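Local coordinates for DYNE8 (PDB 4AMM), which is an iterative enediyne polyketide synthase of dynemicin biosynthesis, represented here by its acyltransferase domain, which probably loads the acyl building blocks, at residues A[79-84]-A[341-346]; A[150-155]-A[175-180]. All coordinates share one frame; numbering follows the deposited sequence.

Contact 1. Residues A[79-84]-A[341-346]; sequences GRRLLD and DADLLV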
loop_
_atom_site.group_PDB
_atom_site.type_symbol
_atom_site.label_atom_id
_atom_site.label_comp_id
_atom_site.label_asym_id
_atom_site.label_seq_id
_atom_site.Cartn_x
_atom_site.Cartn_y
_atom_site.Cartn_z
ATOM N N GLY A 79 -15.816 21.999 -10.072
ATOM C CA GLY A 79 -14.968 21.094 -9.235
ATOM C C GLY A 79 -13.480 21.389 -9.425
ATOM O O GLY A 79 -13.065 21.810 -10.530
ATOM N N ARG A 80 -12.697 21.195 -8.363
ATOM C CA ARG A 80 -11.260 21.462 -8.391
ATOM C C ARG A 80 -10.416 20.264 -7.896
ATOM O O ARG A 80 -9.216 20.378 -7.652
ATOM C CB ARG A 80 -10.999 22.713 -7.551
ATOM C CG ARG A 80 -11.668 23.988 -8.199
ATOM C CD ARG A 80 -11.253 24.296 -9.680
ATOM N NE ARG A 80 -11.893 25.516 -10.232
ATOM C CZ ARG A 80 -12.878 25.523 -11.141
ATOM N NH1 ARG A 80 -13.373 24.399 -11.649
ATOM N NH2 ARG A 80 -13.374 26.686 -11.563
ATOM N N ARG A 81 -11.063 19.119 -7.665
ATOM C CA ARG A 81 -10.366 17.951 -7.082
ATOM C C ARG A 81 -11.197 16.706 -7.338
ATOM O O ARG A 81 -12.271 16.546 -6.700
ATOM C CB ARG A 81 -10.201 18.142 -5.579
ATOM C CG ARG A 81 -9.250 17.092 -4.938
ATOM C CD ARG A 81 -8.980 17.239 -3.490
ATOM N NE ARG A 81 -8.403 18.549 -3.197
ATOM C CZ ARG A 81 -8.037 18.911 -1.968
ATOM N NH1 ARG A 81 -8.175 18.050 -0.966
ATOM N NH2 ARG A 81 -7.527 20.108 -1.751
ATOM N N LEU A 82 -10.728 15.827 -8.215
ATOM C CA LEU A 82 -11.387 14.566 -8.598
ATOM C C LEU A 82 -10.300 13.513 -8.399
ATOM O O LEU A 82 -9.319 13.513 -9.176
ATOM C CB LEU A 82 -11.893 14.642 -10.020
ATOM C CG LEU A 82 -12.794 13.458 -10.425
ATOM C CD1 LEU A 82 -13.198 13.625 -11.912
ATOM C CD2 LEU A 82 -12.236 12.072 -10.234
ATOM N N LEU A 83 -10.389 12.636 -7.409
ATOM C CA LEU A 83 -9.357 11.652 -7.147
ATOM C C LEU A 83 -10.072 10.301 -7.269
ATOM O O LEU A 83 -10.790 9.968 -6.326
ATOM C CB LEU A 83 -8.747 11.844 -5.761
ATOM C CG LEU A 83 -8.158 13.248 -5.444
ATOM C CD1 LEU A 83 -7.641 13.194 -4.029
ATOM C CD2 LEU A 83 -7.045 13.539 -6.458
ATOM N N ASP A 84 -9.972 9.638 -8.398
ATOM C CA ASP A 84 -10.637 8.301 -8.513
ATOM C C ASP A 84 -9.530 7.263 -8.713
ATOM O O ASP A 84 -9.166 6.924 -9.833
ATOM C CB ASP A 84 -11.616 8.307 -9.665
ATOM C CG ASP A 84 -12.449 7.058 -9.643
ATOM O OD1 ASP A 84 -12.040 6.035 -8.971
ATOM O OD2 ASP A 84 -13.499 7.087 -10.341
ATOM N N ASP A 341 -1.740 12.061 7.824
ATOM C CA ASP A 341 -2.731 13.024 7.309
ATOM C C ASP A 341 -2.413 13.270 5.840
ATOM O O ASP A 341 -1.409 13.905 5.513
ATOM C CB ASP A 341 -2.636 14.280 8.154
ATOM C CG ASP A 341 -3.417 15.506 7.522
ATOM O OD1 ASP A 341 -4.360 15.311 6.690
ATOM O OD2 ASP A 341 -3.040 16.669 7.859
ATOM N N ALA A 342 -3.197 12.658 4.957
ATOM C CA ALA A 342 -2.844 12.696 3.565
ATOM C C ALA A 342 -4.113 12.600 2.777
ATOM O O ALA A 342 -4.980 11.763 3.065
ATOM C CB ALA A 342 -1.912 11.511 3.172
ATOM N N ASP A 343 -4.268 13.418 1.776
ATOM C CA ASP A 343 -5.371 13.335 0.883
ATOM C C ASP A 343 -5.342 12.151 -0.050
ATOM O O ASP A 343 -6.396 11.652 -0.492
ATOM C CB ASP A 343 -5.368 14.578 0.012
ATOM C CG ASP A 343 -5.316 15.860 0.834
ATOM O OD1 ASP A 343 -6.308 16.054 1.588
ATOM O OD2 ASP A 343 -4.324 16.621 0.803
ATOM N N LEU A 344 -4.142 11.666 -0.333
ATOM C CA LEU A 344 -4.011 10.543 -1.191
ATOM C C LEU A 344 -2.843 9.665 -0.669
ATOM O O LEU A 344 -1.829 10.155 -0.184
ATOM C CB LEU A 344 -3.825 11.124 -2.606
ATOM C CG LEU A 344 -3.676 10.200 -3.767
ATOM C CD1 LEU A 344 -4.091 11.000 -4.953
ATOM C CD2 LEU A 344 -2.203 9.780 -3.834
ATOM N N LEU A 345 -3.013 8.339 -0.752
ATOM C CA LEU A 345 -1.963 7.414 -0.320
ATOM C C LEU A 345 -1.495 6.652 -1.537
ATOM O O LEU A 345 -2.333 6.221 -2.361
ATOM C CB LEU A 345 -2.565 6.438 0.702
ATOM C CG LEU A 345 -3.017 7.126 1.955
ATOM C CD1 LEU A 345 -4.002 6.340 2.737
ATOM C CD2 LEU A 345 -1.807 7.488 2.807
ATOM N N VAL A 346 -0.221 6.412 -1.677
ATOM C CA VAL A 346 0.323 5.616 -2.738
ATOM C C VAL A 346 1.059 4.446 -2.139
ATOM O O VAL A 346 1.959 4.605 -1.282
ATOM C CB VAL A 346 1.332 6.480 -3.614
ATOM C CG1 VAL A 346 1.976 5.556 -4.673
ATOM C CG2 VAL A 346 0.513 7.609 -4.279
#
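R81 sends its CG anti to the backbone N (chi1 -169°) and then bends about the CG-CD bond (chi3 -58°), which carries the guanidinium to D343; L83, with CG beside its own backbone N, turns one methyl to D343 and the other to L344. The charged pair is loose. NH1 of R81 stands 3.7 Å from OD1 of D343, a long salt bridge, and the two side chains meet at about a right angle with their planes 63° apart, so the carboxylate is not gripped by two parallel N-H groups. An arginine suits this exposed spot because its long chain can carry a charge from the strand across to D343. The firmer polar partner of D343 is the backbone N of R98, bonded to OD2, while OD1 faces R81. Beside the charged pair, L83 supplies the apolar half: its CD2 lies 4.2 Å from CD1 of the buried L344, in one of two modelled conformers, and its CD1 comes within 4.1 Å of the carbonyl O of D343. Leucine fits here, since its two branches can reach different neighbours. L97 touches both R81 and D343. Strand 81-84 is an edge strand of the antiparallel sheet, pairing with strand 89-92, whose F90 and V92 touch L83; strand 344-347 belongs to the parallel sheet beside strand 99-103, and R81 and L83 bridge the two sheets through their side chains.

Contact 2. Residues A[150-155]-A[175-180]; sequences AIIADS and HSLGEL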
loop_
_atom_site.group_PDB
_atom_site.type_symbol
_atom_site.label_atom_id
_atom_site.label_comp_id
_atom_site.label_asym_id
_atom_site.label_seq_id
_atom_site.Cartn_x
_atom_site.Cartn_y
_atom_site.Cartn_z
ATOM N N ALA A 150 11.466 -11.218 -1.023
ATOM C CA ALA A 150 10.872 -10.884 -2.325
ATOM C C ALA A 150 10.048 -9.640 -2.255
ATOM O O ALA A 150 10.222 -8.738 -3.139
ATOM C CB ALA A 150 10.067 -12.010 -2.853
ATOM N N ILE A 151 9.176 -9.516 -1.259
ATOM C CA ILE A 151 8.330 -8.317 -1.151
ATOM C C ILE A 151 9.220 -7.110 -0.897
ATOM O O ILE A 151 8.969 -6.013 -1.492
ATOM C CB ILE A 151 7.412 -8.516 0.010
ATOM C CG1 ILE A 151 6.369 -9.590 -0.431
ATOM C CG2 ILE A 151 6.681 -7.222 0.410
ATOM C CD1 ILE A 151 5.553 -10.183 0.793
ATOM N N ILE A 152 10.224 -7.175 -0.027
ATOM C CA ILE A 152 11.081 -6.024 0.297
ATOM C C ILE A 152 11.897 -5.676 -0.945
ATOM O O ILE A 152 12.022 -4.458 -1.217
ATOM C CB ILE A 152 11.922 -6.345 1.541
ATOM C CG1 ILE A 152 11.050 -6.370 2.763
ATOM C CG2 ILE A 152 13.081 -5.372 1.623
ATOM C CD1 ILE A 152 10.465 -4.939 3.117
ATOM N N ALA A 153 12.344 -6.627 -1.740
ATOM C CA ALA A 153 13.082 -6.247 -2.981
ATOM C C ALA A 153 12.158 -5.441 -3.888
ATOM O O ALA A 153 12.611 -4.403 -4.468
ATOM C CB ALA A 153 13.601 -7.500 -3.671
ATOM N N ASP A 154 10.905 -5.806 -4.045
ATOM C CA ASP A 154 9.973 -5.031 -4.905
ATOM C C ASP A 154 9.735 -3.676 -4.272
ATOM O O ASP A 154 9.639 -2.662 -4.981
ATOM C CB ASP A 154 8.653 -5.756 -5.185
ATOM C CG ASP A 154 8.819 -6.921 -6.149
ATOM O OD1 ASP A 154 9.704 -6.887 -7.045
ATOM O OD2 ASP A 154 8.006 -7.871 -6.022
ATOM N N SER A 155 9.538 -3.586 -2.959
ATOM C CA SER A 155 9.378 -2.254 -2.286
ATOM C C SER A 155 10.585 -1.382 -2.528
ATOM O O SER A 155 10.445 -0.129 -2.699
ATOM C CB SER A 155 9.038 -2.414 -0.815
ATOM O OG SER A 155 7.768 -3.089 -0.758
ATOM N N HIS A 175 3.116 -1.918 6.892
ATOM C CA HIS A 175 2.332 -2.985 7.592
ATOM C C HIS A 175 3.233 -4.171 7.869
ATOM O O HIS A 175 3.655 -4.868 6.965
ATOM C CB HIS A 175 1.200 -3.383 6.638
ATOM C CG HIS A 175 0.047 -4.097 7.294
ATOM N ND1 HIS A 175 0.147 -5.437 7.684
ATOM C CD2 HIS A 175 -1.240 -3.707 7.532
ATOM C CE1 HIS A 175 -1.041 -5.802 8.153
ATOM N NE2 HIS A 175 -1.890 -4.783 8.088
ATOM N N SER A 176 3.491 -4.390 9.171
ATOM C CA SER A 176 4.311 -5.572 9.592
ATOM C C SER A 176 5.655 -5.512 8.818
ATOM O O SER A 176 6.468 -4.558 9.066
ATOM C CB SER A 176 3.536 -6.865 9.412
ATOM O OG SER A 176 4.394 -7.866 10.017
ATOM N N LEU A 177 5.983 -6.465 7.978
ATOM C CA LEU A 177 7.177 -6.461 7.172
ATOM C C LEU A 177 7.457 -5.100 6.524
ATOM O O LEU A 177 8.625 -4.682 6.376
ATOM C CB LEU A 177 7.057 -7.544 6.062
ATOM C CG LEU A 177 8.168 -7.583 5.024
ATOM C CD1 LEU A 177 9.541 -7.931 5.668
ATOM C CD2 LEU A 177 7.772 -8.559 3.949
ATOM N N GLY A 178 6.390 -4.468 6.024
ATOM C CA GLY A 178 6.599 -3.170 5.327
ATOM C C GLY A 178 7.222 -2.101 6.199
ATOM O O GLY A 178 7.751 -1.143 5.593
ATOM N N GLU A 179 7.167 -2.200 7.507
ATOM C CA GLU A 179 7.843 -1.165 8.327
ATOM C C GLU A 179 9.320 -1.178 7.989
ATOM O O GLU A 179 9.962 -0.136 8.103
ATOM C CB GLU A 179 7.598 -1.450 9.779
ATOM C CG GLU A 179 8.047 -0.245 10.689
ATOM C CD GLU A 179 7.035 0.092 11.746
ATOM O OE1 GLU A 179 5.809 -0.000 11.523
ATOM O OE2 GLU A 179 7.431 0.565 12.866
ATOM N N LEU A 180 9.927 -2.283 7.654
ATOM C CA LEU A 180 11.352 -2.326 7.206
ATOM C C LEU A 180 11.590 -1.462 5.980
ATOM O O LEU A 180 12.565 -0.660 5.957
ATOM C CB LEU A 180 11.880 -3.730 6.891
ATOM C CG LEU A 180 12.214 -4.569 8.107
ATOM C CD1 LEU A 180 10.980 -4.890 8.993
ATOM C CD2 LEU A 180 12.847 -5.868 7.585
#
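L177 pushes its two methyls against I151 and I152 of helix 144-165, just after S176 in a Gly-X-Ser-X-Gly sequence consistent with the nucleophile elbow of acyltransferases. The CD1 branch lies 3.6 Å from CG1 of I152, and CD2 sits 3.9 Å from CG2 of I151, so the leucine spans two successive isoleucines. Its CG is anti to the backbone N (chi1 174°), which directs the fork toward the helix. Early in helix 178-185, CB of L180 lies 4.2 Å from CD1 of I152. Replacing L177 by an alanine would remove both methyls and is likely to open a gap beside I151 and I152, leaving the elbow less firmly seated on helix 144-165. Branched aliphatic residues suit this buried, apolar interface. Farther out, T194 and A198 of helix 191-206 touch I152, and R201 of the same helix touches L177. S176, whose OG is hydrogen-bonded to NE2 of H278 and to R201, has a positive phi of 55°, the strained backbone expected of a nucleophile elbow; the serine-histidine pair probably forms the catalytic dyad, as in related acyltransferases. G178 suits the tight turn, because a side chain there would be crowded by N of H175.

Overall arrangement
From the N terminus, the chain passes through strands 4-10 and 52-58 and helix 61-76 before reaching 79-84, where contact 1 opens. Its partner, 341-346, comes 257 residues later, so this contact closes a very long loop. Contact 2 falls wholly within that loop and closes a short one of its own: helix 144-165 leads through strand 171-174 to the turn at 175-180. The two are nested and do not cross. Contact 1 ties the small antiparallel sheet to the parallel sheet, whereas contact 2 ties a helix to the turn that follows a strand of that same parallel sheet. Their centres lie about 25 Å apart.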